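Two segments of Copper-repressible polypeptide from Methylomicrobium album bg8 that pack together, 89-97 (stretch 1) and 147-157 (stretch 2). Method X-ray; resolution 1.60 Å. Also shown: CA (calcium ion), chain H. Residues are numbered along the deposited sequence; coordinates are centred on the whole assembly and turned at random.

Stretch 1 89-97: GLHPSITVW
Stretch 2 (147-157) ITNGFDRDGMG

The two stretches meet as neighbouring antiparallel β-strands, the one running on past W97, the other entering before I147 and ending at D152; their axes approach to 4.7 Å and their N-to-C directions differ by 177°. Most of their residues have extended backbones, from phi/psi −150/163° at S93 to −115/128° at V96, and −152/177° at N149; I147, at −108/−56°, departs from this. S93 faces F151 and T95 faces N149 as non-hydrogen-bonded pairs, with CA–CA distances of 4.1 and 4.2 Å. Between and beyond them, I94 with G150 and V96 with T148 form the hydrogen-bonded pairs, with CA–CA distances of 5.5 and 5.4 Å.

The ladder follows from this register. I94 N donates to G150 O and G150 N returns a bond to I94 O, both 2.9 Å. V96 N gives a nearly straight bond to T148 O at 2.8 Å, whereas V96 O accepts twice: from I147 N at 2.8 Å and, weakly, from T148 N at 3.3 Å. At the other end D152 N reaches P92 O at 3.0 Å. Proline has no amide hydrogen to offer, but its carbonyl serves as well as any other. S93 CA also makes a CA-H...O contact with G150 O at 3.3 Å.

Beyond D152 the chain leaves the strand and makes a type II turn from R153 to M156. G155 occupies its third position at phi/psi 95/−8°, where a CB would jam against the preceding carbonyl and lie only 3.3 Å from H91 CE1; glycine suits both constraints.

S93, T95, N149 and F151 share one sheet face. S93 (chi1 p) sets its CB 3.6 Å from F151 CB; its small side chain fits beside the phenylalanine, whose ring (chi1 p, chi2 90°) leads away. T95 (m) brings OG1 to 3.6 Å from N149 CB, and the N149 amide (p) finds its partners elsewhere in the structure.

On the other face lie I94 and V96, opposite G150 and T148. I94 (t, t) turns its end away, and G150 presents no side chain opposite it. V96 (t) is buried, with CG2 4.1 Å from T148 CG2 and CG1 4.0 Å from I147 CB. The β-branched side chains of I94, T95, V96 and T148 suit extended backbone.

H91 (m, chi2 −71°) anchors the other end. Its ND1 donates to D152 OD2 at 2.8 Å with an angle of 171°, and the acceptor lies near the ring plane, as an in-plane N–H requires. M156 (m, t, t) covers one face of the imidazole: its CG sits 3.8 Å from the ring centroid, a CH-π contact. The flexible, apolar methionine chain suits this cover, and its CE packs 3.5 Å from H91 CB.

D152 (t) uses both carboxylate oxygens: while OD2 accepts from H91, OD1 binds calcium at 2.3 Å. D154 OD2 is also 2.3 Å from calcium, so the ion ties the strand's end to the turn.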

# COMPACT_ATOMS: atom_id res chain seq x y z
N GLY A 89 -16.05 -8.98 -0.75
CA GLY A 89 -15.48 -8.82 -2.06
C GLY A 89 -14.18 -8.05 -2.13
O GLY A 89 -13.51 -8.08 -3.17
N LEU A 90 -13.79 -7.42 -1.01
CA LEU A 90 -12.58 -6.56 -0.96
C LEU A 90 -11.31 -7.38 -0.70
O LEU A 90 -11.33 -8.25 0.16
CB LEU A 90 -12.70 -5.52 0.15
CG LEU A 90 -11.71 -4.34 0.04
CD1 LEU A 90 -11.95 -3.48 -1.19
CD2 LEU A 90 -11.81 -3.54 1.34
N HIS A 91 -10.24 -7.06 -1.43
CA HIS A 91 -8.94 -7.80 -1.25
C HIS A 91 -7.88 -6.80 -0.92
O HIS A 91 -7.40 -6.09 -1.80
CB HIS A 91 -8.61 -8.65 -2.47
CG HIS A 91 -9.69 -9.66 -2.73
ND1 HIS A 91 -9.85 -10.73 -1.91
CD2 HIS A 91 -10.65 -9.75 -3.67
CE1 HIS A 91 -10.88 -11.46 -2.32
NE2 HIS A 91 -11.43 -10.87 -3.37
N PRO A 92 -7.52 -6.72 0.36
CA PRO A 92 -6.51 -5.73 0.74
C PRO A 92 -5.14 -6.05 0.17
O PRO A 92 -4.83 -7.23 -0.07
CB PRO A 92 -6.48 -5.82 2.25
CG PRO A 92 -7.80 -6.39 2.65
CD PRO A 92 -8.17 -7.32 1.54
N SER A 93 -4.32 -5.02 0.06
CA SER A 93 -3.00 -5.11 -0.48
C SER A 93 -2.07 -4.09 0.14
O SER A 93 -2.52 -3.11 0.70
CB SER A 93 -3.12 -4.89 -1.94
OG SER A 93 -3.52 -3.58 -2.34
N ILE A 94 -0.76 -4.28 -0.01
CA ILE A 94 0.22 -3.43 0.57
C ILE A 94 1.55 -3.51 -0.18
O ILE A 94 1.90 -4.54 -0.74
CB ILE A 94 0.48 -3.75 2.05
CG1 ILE A 94 1.46 -2.84 2.78
CG2 ILE A 94 0.98 -5.17 2.20
CD1 ILE A 94 1.45 -3.10 4.26
N THR A 95 2.21 -2.33 -0.26
CA THR A 95 3.61 -2.22 -0.71
C THR A 95 4.37 -1.53 0.40
O THR A 95 3.91 -0.51 0.91
CB THR A 95 3.74 -1.51 -2.09
OG1 THR A 95 2.98 -2.21 -3.08
CG2 THR A 95 5.19 -1.34 -2.51
N VAL A 96 5.56 -2.09 0.73
CA VAL A 96 6.47 -1.48 1.70
C VAL A 96 7.78 -1.06 1.03
O VAL A 96 8.40 -1.83 0.29
CB VAL A 96 6.82 -2.47 2.80
CG1 VAL A 96 7.76 -1.84 3.81
CG2 VAL A 96 5.60 -3.02 3.46
N TRP A 97 8.17 0.23 1.24
CA TRP A 97 9.47 0.72 0.93
C TRP A 97 10.23 1.21 2.16
O TRP A 97 9.62 1.61 3.14
CB TRP A 97 9.36 1.93 -0.04
CG TRP A 97 8.73 1.70 -1.40
CD1 TRP A 97 9.38 1.40 -2.57
CD2 TRP A 97 7.33 1.83 -1.73
NE1 TRP A 97 8.48 1.35 -3.61
CE2 TRP A 97 7.21 1.58 -3.12
CE3 TRP A 97 6.16 2.17 -1.01
CZ2 TRP A 97 6.02 1.71 -3.81
CZ3 TRP A 97 4.98 2.25 -1.69
CH2 TRP A 97 4.90 2.01 -3.06
N ILE A 147 10.85 -3.00 -0.52
CA ILE A 147 11.08 -4.05 0.50
C ILE A 147 10.26 -5.28 0.21
O ILE A 147 10.79 -6.36 0.00
CB ILE A 147 10.84 -3.53 1.94
CG1 ILE A 147 11.81 -2.40 2.28
CG2 ILE A 147 10.83 -4.66 2.94
CD1 ILE A 147 13.27 -2.76 2.27
N THR A 148 8.93 -5.13 0.08
CA THR A 148 8.06 -6.26 -0.16
C THR A 148 6.67 -5.76 -0.54
O THR A 148 6.36 -4.53 -0.41
CB THR A 148 7.97 -7.20 1.09
OG1 THR A 148 7.41 -8.47 0.69
CG2 THR A 148 7.17 -6.63 2.18
N ASN A 149 5.82 -6.65 -0.98
CA ASN A 149 4.42 -6.31 -1.18
C ASN A 149 3.60 -7.55 -0.99
O ASN A 149 4.14 -8.65 -0.79
CB ASN A 149 4.17 -5.55 -2.52
CG ASN A 149 4.23 -6.43 -3.75
OD1 ASN A 149 3.97 -7.66 -3.68
ND2 ASN A 149 4.50 -5.87 -4.85
N GLY A 150 2.28 -7.43 -1.08
CA GLY A 150 1.40 -8.56 -1.10
C GLY A 150 -0.00 -8.14 -1.35
O GLY A 150 -0.36 -6.97 -1.09
N PHE A 151 -0.79 -9.03 -1.91
CA PHE A 151 -2.27 -8.89 -1.90
C PHE A 151 -2.96 -10.18 -1.60
O PHE A 151 -2.45 -11.27 -1.85
CB PHE A 151 -2.79 -8.27 -3.19
CG PHE A 151 -2.79 -9.14 -4.40
CD1 PHE A 151 -3.86 -9.94 -4.73
CD2 PHE A 151 -1.70 -9.13 -5.27
CE1 PHE A 151 -3.88 -10.70 -5.88
CE2 PHE A 151 -1.74 -9.88 -6.43
CZ PHE A 151 -2.83 -10.67 -6.74
N ASP A 152 -4.12 -10.01 -0.98
CA ASP A 152 -5.02 -11.09 -0.58
C ASP A 152 -5.60 -11.74 -1.81
O ASP A 152 -6.45 -11.22 -2.45
CB ASP A 152 -6.13 -10.53 0.33
CG ASP A 152 -7.23 -11.54 0.58
OD1 ASP A 152 -6.91 -12.76 0.76
OD2 ASP A 152 -8.41 -11.14 0.44
N ARG A 153 -5.13 -12.95 -2.12
CA ARG A 153 -5.57 -13.63 -3.26
C ARG A 153 -6.68 -14.66 -2.92
O ARG A 153 -7.30 -15.17 -3.82
CB ARG A 153 -4.40 -14.26 -4.01
CG ARG A 153 -4.79 -14.66 -5.44
CD ARG A 153 -4.58 -16.08 -5.50
NE ARG A 153 -4.95 -16.65 -6.80
CZ ARG A 153 -6.18 -17.08 -7.10
NH1 ARG A 153 -7.20 -16.88 -6.31
NH2 ARG A 153 -6.34 -17.82 -8.16
N ASP A 154 -7.01 -14.84 -1.64
CA ASP A 154 -8.05 -15.76 -1.26
C ASP A 154 -9.41 -15.18 -1.71
O ASP A 154 -9.69 -14.03 -1.47
CB ASP A 154 -8.05 -16.03 0.23
CG ASP A 154 -6.74 -16.60 0.73
OD1 ASP A 154 -6.48 -17.82 0.49
OD2 ASP A 154 -5.97 -15.83 1.33
N GLY A 155 -10.21 -16.00 -2.33
CA GLY A 155 -11.59 -15.55 -2.69
C GLY A 155 -11.67 -15.02 -4.10
O GLY A 155 -12.78 -14.80 -4.66
N MET A 156 -10.56 -14.84 -4.78
CA MET A 156 -10.59 -14.31 -6.14
C MET A 156 -10.92 -15.36 -7.17
O MET A 156 -11.11 -15.04 -8.35
CB MET A 156 -9.23 -13.68 -6.48
CG MET A 156 -9.00 -12.41 -5.71
SD MET A 156 -7.50 -11.64 -6.32
CE MET A 156 -7.43 -10.08 -5.45
N GLY A 157 -11.05 -16.62 -6.77
CA GLY A 157 -11.47 -17.61 -7.74
C GLY A 157 -10.33 -18.39 -8.28
O GLY A 157 -9.22 -18.33 -7.84
CA CA H . -6.14 -13.94 2.62
O HOH W 1 -3.78 -13.77 2.04